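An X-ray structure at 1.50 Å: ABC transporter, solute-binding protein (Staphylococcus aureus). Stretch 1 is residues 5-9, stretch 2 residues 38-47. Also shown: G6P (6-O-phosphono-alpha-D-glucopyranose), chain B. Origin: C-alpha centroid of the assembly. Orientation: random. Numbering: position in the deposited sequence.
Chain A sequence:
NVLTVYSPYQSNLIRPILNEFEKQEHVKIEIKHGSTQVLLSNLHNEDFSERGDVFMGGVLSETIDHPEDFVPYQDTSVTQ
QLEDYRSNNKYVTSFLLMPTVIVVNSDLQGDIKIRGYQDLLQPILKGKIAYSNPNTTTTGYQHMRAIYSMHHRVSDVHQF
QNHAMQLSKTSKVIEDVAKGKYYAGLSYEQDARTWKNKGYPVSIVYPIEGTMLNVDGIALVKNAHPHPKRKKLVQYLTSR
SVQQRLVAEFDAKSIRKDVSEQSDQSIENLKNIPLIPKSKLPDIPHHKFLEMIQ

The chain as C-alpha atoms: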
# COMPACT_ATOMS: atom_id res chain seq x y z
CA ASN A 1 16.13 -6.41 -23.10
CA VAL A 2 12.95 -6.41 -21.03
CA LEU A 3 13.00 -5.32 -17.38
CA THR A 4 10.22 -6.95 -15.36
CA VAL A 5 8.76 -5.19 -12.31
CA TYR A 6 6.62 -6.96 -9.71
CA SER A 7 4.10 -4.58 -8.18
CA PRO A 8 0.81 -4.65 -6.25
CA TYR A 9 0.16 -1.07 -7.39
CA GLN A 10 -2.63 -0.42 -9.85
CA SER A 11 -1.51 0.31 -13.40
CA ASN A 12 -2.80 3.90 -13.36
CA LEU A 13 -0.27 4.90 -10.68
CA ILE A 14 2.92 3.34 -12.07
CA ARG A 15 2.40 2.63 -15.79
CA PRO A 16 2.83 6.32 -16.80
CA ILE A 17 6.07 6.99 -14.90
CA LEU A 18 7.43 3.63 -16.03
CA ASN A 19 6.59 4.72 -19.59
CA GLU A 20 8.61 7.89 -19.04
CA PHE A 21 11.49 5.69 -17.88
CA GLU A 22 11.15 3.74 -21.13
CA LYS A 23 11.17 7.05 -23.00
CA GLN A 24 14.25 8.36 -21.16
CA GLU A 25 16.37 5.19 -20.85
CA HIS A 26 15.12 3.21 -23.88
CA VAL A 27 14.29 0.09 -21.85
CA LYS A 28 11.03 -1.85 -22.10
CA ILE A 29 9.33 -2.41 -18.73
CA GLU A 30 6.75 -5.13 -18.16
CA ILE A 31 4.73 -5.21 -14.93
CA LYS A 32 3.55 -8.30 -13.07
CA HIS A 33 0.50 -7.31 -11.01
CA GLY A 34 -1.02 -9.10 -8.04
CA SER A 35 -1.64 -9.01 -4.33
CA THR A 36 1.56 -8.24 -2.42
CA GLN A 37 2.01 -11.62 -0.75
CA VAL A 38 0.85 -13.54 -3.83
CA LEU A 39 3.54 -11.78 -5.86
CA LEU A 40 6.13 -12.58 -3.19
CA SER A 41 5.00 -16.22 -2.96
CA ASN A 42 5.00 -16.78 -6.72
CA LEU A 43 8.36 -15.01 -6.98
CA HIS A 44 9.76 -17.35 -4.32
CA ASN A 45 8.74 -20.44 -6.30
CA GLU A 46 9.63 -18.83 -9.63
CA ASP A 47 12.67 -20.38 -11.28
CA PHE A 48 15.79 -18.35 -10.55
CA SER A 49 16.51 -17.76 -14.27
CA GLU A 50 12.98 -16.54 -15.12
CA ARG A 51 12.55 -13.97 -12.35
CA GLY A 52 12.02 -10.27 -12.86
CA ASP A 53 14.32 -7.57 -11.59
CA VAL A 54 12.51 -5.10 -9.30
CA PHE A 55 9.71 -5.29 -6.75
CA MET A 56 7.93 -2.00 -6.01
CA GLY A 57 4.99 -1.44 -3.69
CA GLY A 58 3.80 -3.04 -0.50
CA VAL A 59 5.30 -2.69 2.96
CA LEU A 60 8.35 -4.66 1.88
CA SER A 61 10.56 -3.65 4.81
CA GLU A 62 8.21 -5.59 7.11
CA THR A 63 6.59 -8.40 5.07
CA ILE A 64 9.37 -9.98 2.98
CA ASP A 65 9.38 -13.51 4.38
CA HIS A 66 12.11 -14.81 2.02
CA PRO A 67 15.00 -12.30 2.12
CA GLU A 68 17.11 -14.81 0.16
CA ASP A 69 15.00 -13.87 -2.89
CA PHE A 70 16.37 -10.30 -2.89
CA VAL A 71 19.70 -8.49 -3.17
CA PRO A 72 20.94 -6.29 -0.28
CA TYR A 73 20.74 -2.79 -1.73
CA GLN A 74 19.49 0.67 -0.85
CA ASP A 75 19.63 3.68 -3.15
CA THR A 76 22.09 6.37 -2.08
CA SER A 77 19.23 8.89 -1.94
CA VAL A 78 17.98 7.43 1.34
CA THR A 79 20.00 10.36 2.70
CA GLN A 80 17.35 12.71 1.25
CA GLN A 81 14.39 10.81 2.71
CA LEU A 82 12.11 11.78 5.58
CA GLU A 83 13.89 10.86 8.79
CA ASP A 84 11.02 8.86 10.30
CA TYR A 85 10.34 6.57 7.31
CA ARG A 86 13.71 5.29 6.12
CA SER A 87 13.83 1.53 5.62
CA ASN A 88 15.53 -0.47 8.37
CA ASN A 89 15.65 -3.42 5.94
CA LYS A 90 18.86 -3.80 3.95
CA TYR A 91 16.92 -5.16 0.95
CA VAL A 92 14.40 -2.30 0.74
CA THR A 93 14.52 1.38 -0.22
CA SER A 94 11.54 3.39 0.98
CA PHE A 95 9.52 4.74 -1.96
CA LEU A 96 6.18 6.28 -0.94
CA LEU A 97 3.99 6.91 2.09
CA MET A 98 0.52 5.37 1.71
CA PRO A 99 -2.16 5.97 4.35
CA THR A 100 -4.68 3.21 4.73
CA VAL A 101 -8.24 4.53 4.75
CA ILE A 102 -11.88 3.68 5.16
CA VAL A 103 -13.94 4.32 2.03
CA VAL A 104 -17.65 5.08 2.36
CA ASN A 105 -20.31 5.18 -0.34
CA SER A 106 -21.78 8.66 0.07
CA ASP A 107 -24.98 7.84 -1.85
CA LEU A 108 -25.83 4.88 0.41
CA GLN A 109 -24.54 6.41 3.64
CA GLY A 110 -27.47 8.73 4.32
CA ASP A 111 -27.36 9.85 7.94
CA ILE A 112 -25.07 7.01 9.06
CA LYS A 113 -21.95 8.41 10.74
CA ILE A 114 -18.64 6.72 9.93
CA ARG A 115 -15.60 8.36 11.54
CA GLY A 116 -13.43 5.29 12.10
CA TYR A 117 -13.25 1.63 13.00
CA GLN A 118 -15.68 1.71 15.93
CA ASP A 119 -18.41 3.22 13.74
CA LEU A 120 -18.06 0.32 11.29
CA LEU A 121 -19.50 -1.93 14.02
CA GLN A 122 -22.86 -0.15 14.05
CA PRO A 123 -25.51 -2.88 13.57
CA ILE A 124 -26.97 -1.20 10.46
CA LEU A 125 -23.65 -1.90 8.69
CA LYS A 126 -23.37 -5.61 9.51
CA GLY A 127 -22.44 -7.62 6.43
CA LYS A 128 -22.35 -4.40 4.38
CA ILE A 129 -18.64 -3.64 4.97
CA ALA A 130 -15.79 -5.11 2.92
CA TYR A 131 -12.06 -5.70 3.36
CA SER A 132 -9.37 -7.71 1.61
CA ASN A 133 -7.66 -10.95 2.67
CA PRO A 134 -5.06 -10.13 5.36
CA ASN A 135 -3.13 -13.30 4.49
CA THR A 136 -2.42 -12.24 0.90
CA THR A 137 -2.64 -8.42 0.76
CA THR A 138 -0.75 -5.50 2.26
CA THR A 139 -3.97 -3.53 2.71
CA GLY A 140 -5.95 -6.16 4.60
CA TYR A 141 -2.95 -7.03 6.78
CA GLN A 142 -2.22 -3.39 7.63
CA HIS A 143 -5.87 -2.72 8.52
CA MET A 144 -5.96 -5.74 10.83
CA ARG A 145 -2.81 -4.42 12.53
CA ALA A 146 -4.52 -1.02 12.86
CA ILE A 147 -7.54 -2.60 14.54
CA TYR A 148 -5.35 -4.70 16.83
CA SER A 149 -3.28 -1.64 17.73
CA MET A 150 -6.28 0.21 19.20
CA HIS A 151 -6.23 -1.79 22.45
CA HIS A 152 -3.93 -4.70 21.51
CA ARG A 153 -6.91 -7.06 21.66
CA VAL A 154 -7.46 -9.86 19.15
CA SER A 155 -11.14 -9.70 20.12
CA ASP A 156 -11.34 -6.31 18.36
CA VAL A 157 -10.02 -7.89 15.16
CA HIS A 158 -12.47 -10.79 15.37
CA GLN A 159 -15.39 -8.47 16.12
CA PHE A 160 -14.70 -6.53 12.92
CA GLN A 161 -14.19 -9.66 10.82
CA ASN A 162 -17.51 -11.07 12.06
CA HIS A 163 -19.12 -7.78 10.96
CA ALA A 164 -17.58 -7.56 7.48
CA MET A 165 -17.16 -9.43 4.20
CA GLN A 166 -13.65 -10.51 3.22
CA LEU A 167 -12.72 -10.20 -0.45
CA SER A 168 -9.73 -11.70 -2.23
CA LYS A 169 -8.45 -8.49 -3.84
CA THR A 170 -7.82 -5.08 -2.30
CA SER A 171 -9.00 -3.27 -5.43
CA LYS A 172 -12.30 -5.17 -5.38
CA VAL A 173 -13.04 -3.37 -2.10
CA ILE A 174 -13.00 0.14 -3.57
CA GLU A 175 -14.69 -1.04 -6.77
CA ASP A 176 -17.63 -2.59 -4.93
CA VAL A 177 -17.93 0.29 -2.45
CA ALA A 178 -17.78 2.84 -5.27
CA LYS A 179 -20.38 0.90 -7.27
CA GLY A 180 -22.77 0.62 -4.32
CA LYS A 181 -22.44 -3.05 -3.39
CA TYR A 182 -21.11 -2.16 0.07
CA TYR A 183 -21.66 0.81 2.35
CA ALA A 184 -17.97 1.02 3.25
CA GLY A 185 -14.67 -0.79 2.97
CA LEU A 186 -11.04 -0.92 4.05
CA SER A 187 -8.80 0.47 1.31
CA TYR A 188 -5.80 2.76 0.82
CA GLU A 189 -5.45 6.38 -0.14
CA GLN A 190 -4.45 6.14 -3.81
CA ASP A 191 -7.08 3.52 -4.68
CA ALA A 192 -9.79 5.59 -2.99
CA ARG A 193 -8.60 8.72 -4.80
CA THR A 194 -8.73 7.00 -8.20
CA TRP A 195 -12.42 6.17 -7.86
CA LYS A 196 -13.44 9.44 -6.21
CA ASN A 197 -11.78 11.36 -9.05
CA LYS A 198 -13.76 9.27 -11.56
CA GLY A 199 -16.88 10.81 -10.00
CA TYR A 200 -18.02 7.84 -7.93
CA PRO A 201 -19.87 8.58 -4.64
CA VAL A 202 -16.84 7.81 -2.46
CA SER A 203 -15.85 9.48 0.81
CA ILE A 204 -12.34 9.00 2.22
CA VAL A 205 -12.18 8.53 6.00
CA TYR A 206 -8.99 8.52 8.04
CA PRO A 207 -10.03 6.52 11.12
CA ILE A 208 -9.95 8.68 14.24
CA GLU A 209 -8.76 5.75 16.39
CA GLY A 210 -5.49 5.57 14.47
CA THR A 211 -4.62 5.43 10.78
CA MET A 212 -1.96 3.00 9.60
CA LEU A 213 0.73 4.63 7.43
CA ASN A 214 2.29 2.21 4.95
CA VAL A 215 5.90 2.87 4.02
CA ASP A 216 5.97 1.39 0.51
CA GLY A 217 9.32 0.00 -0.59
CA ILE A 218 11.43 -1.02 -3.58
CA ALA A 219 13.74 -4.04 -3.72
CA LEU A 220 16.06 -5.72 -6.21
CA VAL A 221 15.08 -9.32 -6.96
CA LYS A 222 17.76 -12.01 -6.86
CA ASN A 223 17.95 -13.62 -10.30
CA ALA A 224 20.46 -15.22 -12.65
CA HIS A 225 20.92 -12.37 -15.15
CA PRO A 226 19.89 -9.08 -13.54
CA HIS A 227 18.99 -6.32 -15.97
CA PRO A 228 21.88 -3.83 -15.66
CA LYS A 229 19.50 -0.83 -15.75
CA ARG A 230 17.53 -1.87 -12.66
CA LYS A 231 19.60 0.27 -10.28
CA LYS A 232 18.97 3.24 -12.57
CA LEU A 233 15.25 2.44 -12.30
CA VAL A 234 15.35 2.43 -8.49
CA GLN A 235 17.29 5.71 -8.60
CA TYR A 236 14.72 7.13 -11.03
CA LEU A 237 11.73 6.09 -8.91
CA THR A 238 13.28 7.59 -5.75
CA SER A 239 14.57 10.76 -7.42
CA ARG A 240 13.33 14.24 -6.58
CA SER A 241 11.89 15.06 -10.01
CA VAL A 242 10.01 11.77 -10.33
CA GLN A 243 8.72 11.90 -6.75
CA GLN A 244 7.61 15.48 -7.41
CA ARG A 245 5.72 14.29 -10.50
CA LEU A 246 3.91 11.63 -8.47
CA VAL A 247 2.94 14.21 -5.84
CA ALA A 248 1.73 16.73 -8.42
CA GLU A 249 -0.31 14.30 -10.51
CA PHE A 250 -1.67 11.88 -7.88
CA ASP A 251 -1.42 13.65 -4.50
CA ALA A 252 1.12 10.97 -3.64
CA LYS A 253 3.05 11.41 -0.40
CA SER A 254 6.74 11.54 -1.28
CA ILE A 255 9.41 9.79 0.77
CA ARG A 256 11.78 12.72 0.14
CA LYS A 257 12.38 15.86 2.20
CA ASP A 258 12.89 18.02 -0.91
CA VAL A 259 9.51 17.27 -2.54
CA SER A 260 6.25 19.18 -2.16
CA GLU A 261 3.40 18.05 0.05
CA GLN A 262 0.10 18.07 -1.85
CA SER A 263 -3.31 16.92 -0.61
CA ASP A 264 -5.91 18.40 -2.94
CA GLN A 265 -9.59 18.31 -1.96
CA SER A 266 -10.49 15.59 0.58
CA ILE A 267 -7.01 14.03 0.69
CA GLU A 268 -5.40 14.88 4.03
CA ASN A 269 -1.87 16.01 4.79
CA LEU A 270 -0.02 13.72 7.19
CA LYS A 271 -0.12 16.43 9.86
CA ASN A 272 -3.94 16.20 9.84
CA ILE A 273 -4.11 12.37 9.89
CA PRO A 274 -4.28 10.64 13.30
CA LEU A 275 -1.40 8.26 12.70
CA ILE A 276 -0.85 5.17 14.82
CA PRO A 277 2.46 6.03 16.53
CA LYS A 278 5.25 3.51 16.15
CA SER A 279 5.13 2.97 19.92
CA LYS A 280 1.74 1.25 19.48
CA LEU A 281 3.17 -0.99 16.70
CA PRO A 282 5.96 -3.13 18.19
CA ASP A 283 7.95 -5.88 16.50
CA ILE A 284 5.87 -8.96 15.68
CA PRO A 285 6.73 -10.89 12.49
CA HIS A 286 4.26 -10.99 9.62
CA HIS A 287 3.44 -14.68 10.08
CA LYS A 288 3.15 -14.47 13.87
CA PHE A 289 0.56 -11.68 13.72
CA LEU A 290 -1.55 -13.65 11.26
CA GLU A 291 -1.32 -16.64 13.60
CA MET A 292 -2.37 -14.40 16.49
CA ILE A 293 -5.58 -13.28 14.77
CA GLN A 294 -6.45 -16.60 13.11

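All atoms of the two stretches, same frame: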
# COMPACT_ATOMS: atom_id res chain seq x y z
N VAL A 5 9.03 -5.74 -13.63
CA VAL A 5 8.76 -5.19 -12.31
C VAL A 5 7.58 -5.95 -11.72
O VAL A 5 6.54 -6.09 -12.37
CB VAL A 5 8.45 -3.68 -12.38
CG1 VAL A 5 8.08 -3.12 -11.01
CG2 VAL A 5 9.64 -2.92 -12.97
N TYR A 6 7.74 -6.45 -10.50
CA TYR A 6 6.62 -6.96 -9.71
C TYR A 6 6.02 -5.80 -8.93
O TYR A 6 6.75 -5.03 -8.30
CB TYR A 6 7.05 -8.04 -8.73
CG TYR A 6 7.80 -9.22 -9.30
CD1 TYR A 6 9.18 -9.17 -9.49
CD2 TYR A 6 7.15 -10.41 -9.59
CE1 TYR A 6 9.88 -10.25 -9.99
CE2 TYR A 6 7.84 -11.50 -10.09
CZ TYR A 6 9.20 -11.42 -10.29
OH TYR A 6 9.89 -12.50 -10.78
N SER A 7 4.69 -5.66 -8.97
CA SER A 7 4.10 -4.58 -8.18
C SER A 7 2.64 -4.83 -7.84
O SER A 7 1.84 -5.17 -8.72
CB SER A 7 4.21 -3.25 -8.93
OG SER A 7 3.65 -2.21 -8.16
N PRO A 8 2.24 -4.65 -6.58
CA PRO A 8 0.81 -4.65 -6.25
C PRO A 8 0.10 -3.35 -6.58
O PRO A 8 -1.13 -3.29 -6.43
CB PRO A 8 0.81 -4.90 -4.73
CG PRO A 8 2.08 -4.29 -4.27
CD PRO A 8 3.08 -4.56 -5.36
N TYR A 9 0.81 -2.32 -7.01
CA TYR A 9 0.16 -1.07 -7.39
C TYR A 9 -0.77 -1.30 -8.57
O TYR A 9 -0.58 -2.21 -9.38
CB TYR A 9 1.19 -0.00 -7.79
CG TYR A 9 1.99 0.58 -6.65
CD1 TYR A 9 1.36 1.23 -5.59
CD2 TYR A 9 3.37 0.53 -6.66
CE1 TYR A 9 2.10 1.77 -4.56
CE2 TYR A 9 4.12 1.07 -5.63
CZ TYR A 9 3.48 1.69 -4.58
OH TYR A 9 4.21 2.24 -3.56
N VAL A 38 0.92 -12.61 -2.71
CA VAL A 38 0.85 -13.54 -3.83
C VAL A 38 2.04 -13.34 -4.75
O VAL A 38 2.68 -14.30 -5.19
CB VAL A 38 -0.49 -13.38 -4.57
CG1 VAL A 38 -0.53 -14.30 -5.79
CG2 VAL A 38 -1.65 -13.68 -3.64
N LEU A 39 2.36 -12.08 -5.07
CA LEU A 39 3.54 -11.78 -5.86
C LEU A 39 4.79 -12.34 -5.20
O LEU A 39 5.63 -12.98 -5.85
CB LEU A 39 3.67 -10.27 -6.07
CG LEU A 39 2.66 -9.62 -7.02
CD1 LEU A 39 2.74 -8.11 -6.91
CD2 LEU A 39 2.90 -10.06 -8.46
N LEU A 40 4.94 -12.11 -3.89
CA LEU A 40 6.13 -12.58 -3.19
C LEU A 40 6.18 -14.11 -3.15
O LEU A 40 7.26 -14.70 -3.27
CB LEU A 40 6.16 -12.01 -1.78
CG LEU A 40 6.45 -10.51 -1.69
CD1 LEU A 40 6.12 -9.97 -0.31
CD2 LEU A 40 7.91 -10.23 -2.04
N SER A 41 5.02 -14.76 -3.00
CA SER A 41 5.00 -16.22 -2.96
C SER A 41 5.31 -16.82 -4.32
O SER A 41 6.09 -17.78 -4.42
CB SER A 41 3.64 -16.70 -2.45
OG SER A 41 3.46 -16.37 -1.09
N ASN A 42 4.71 -16.28 -5.39
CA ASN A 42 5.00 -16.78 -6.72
C ASN A 42 6.44 -16.50 -7.11
O ASN A 42 7.11 -17.34 -7.73
CB ASN A 42 4.03 -16.17 -7.74
CG ASN A 42 2.60 -16.61 -7.52
OD1 ASN A 42 2.34 -17.60 -6.84
ND2 ASN A 42 1.66 -15.88 -8.10
N LEU A 43 6.95 -15.32 -6.75
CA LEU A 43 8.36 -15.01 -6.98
C LEU A 43 9.26 -16.03 -6.30
O LEU A 43 10.24 -16.50 -6.90
CB LEU A 43 8.65 -13.59 -6.46
CG LEU A 43 10.05 -12.99 -6.62
CD1 LEU A 43 9.93 -11.47 -6.61
CD2 LEU A 43 10.99 -13.43 -5.51
N HIS A 44 8.94 -16.40 -5.06
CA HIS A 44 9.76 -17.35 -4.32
C HIS A 44 9.86 -18.68 -5.05
O HIS A 44 10.94 -19.26 -5.15
CB HIS A 44 9.18 -17.54 -2.92
CG HIS A 44 9.97 -18.47 -2.06
ND1 HIS A 44 11.26 -18.20 -1.66
CD2 HIS A 44 9.65 -19.67 -1.51
CE1 HIS A 44 11.71 -19.19 -0.90
NE2 HIS A 44 10.75 -20.09 -0.79
N ASN A 45 8.74 -19.18 -5.57
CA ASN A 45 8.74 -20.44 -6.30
C ASN A 45 9.20 -20.28 -7.74
O ASN A 45 9.53 -21.28 -8.38
CB ASN A 45 7.34 -21.06 -6.28
CG ASN A 45 6.88 -21.42 -4.88
OD1 ASN A 45 7.67 -21.86 -4.05
ND2 ASN A 45 5.60 -21.22 -4.62
N GLU A 46 9.22 -19.05 -8.25
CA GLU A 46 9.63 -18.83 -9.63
C GLU A 46 11.06 -19.30 -9.84
O GLU A 46 11.92 -19.10 -8.98
CB GLU A 46 9.50 -17.35 -9.98
CG GLU A 46 9.58 -17.04 -11.46
CD GLU A 46 9.25 -15.59 -11.74
OE1 GLU A 46 9.01 -14.84 -10.77
OE2 GLU A 46 9.23 -15.19 -12.92
N ASP A 47 11.32 -19.92 -10.99
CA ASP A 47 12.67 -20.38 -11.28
C ASP A 47 13.63 -19.19 -11.32
O ASP A 47 13.31 -18.13 -11.85
CB ASP A 47 12.71 -21.15 -12.60
CG ASP A 47 14.09 -21.70 -12.90
OD1 ASP A 47 14.59 -22.52 -12.10
OD2 ASP A 47 14.69 -21.30 -13.92
C1 G6P B . -1.02 -1.33 0.11
C2 G6P B . 0.28 -0.57 -0.26
C3 G6P B . 0.48 -0.35 -1.71
C4 G6P B . -0.01 -1.49 -2.49
C5 G6P B . -1.52 -1.57 -2.36
C6 G6P B . -2.04 -2.81 -3.02
O1 G6P B . -1.72 -0.62 1.09
O2 G6P B . 0.31 0.70 0.41
O3 G6P B . 1.94 -0.17 -1.97
O4 G6P B . 0.32 -1.32 -3.89
O5 G6P B . -1.98 -1.61 -0.96
O6 G6P B . -1.42 -3.93 -2.43
P G6P B . -2.37 -5.22 -1.89
O1P G6P B . -1.44 -6.32 -1.42
O2P G6P B . -3.26 -5.74 -3.04
O3P G6P B . -3.22 -4.77 -0.76

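Stretch 2 is mostly helix, running from before Val38 through Asn45. It packs against the strand that carries Val5 and Tyr6. The two axes approach to 9.1 Å, and their directions differ by 143°, so the segments run roughly antiparallel but clearly askew. The closest backbone register pairs Tyr6 with Leu39, whose CA atoms are 6.9 Å apart.

Val38 lies out of reach of the strand. Its carbonyl serves the helix instead, with Asn42 N to Val38 O at 2.8 Å. Leu39 is the first residue to make contact. Its CB points toward stretch 1, and its two methyls meet different neighbours. Leu39 CD1 lies 3.4 Å from Ser7 C and 3.9 Å from Pro8 CD. Leu39 CD2 sits near the plane of the Tyr6 ring, at its edge, 4.4 Å from Tyr6 CD2. The contacts with Pro8 and Tyr6 are apolar; at Ser7 the methyl packs on the backbone. Leu39 is buried.

Leu40, Ser41 and Asn42 make no contact with stretch 1. One helical turn after Leu39, Leu43 again points toward the strand. The spacing of four residues places both leucines on the same side of the helix, and Leu43 N bonds to Leu39 O at 2.8 Å. Leu43 CD1 lies over one face of the Tyr6 ring, 3.7 Å from its centroid and 14° off the ring normal. This is a CH-pi contact, in which a methyl meets the ring's pi electrons.

His44 and Asn45 are out of reach. Glu46 is the first residue to leave helical geometry, yet its CB points toward stretch 1, and the extended side chain reaches the Tyr6 hydroxyl. Tyr6 OH donates a hydrogen bond to Glu46 OE1 at 2.5 Å. The short distance suits a phenol facing a carboxylate. Tyr6 thus joins all three contacting residues of stretch 2. Asp47 does not reach stretch 1.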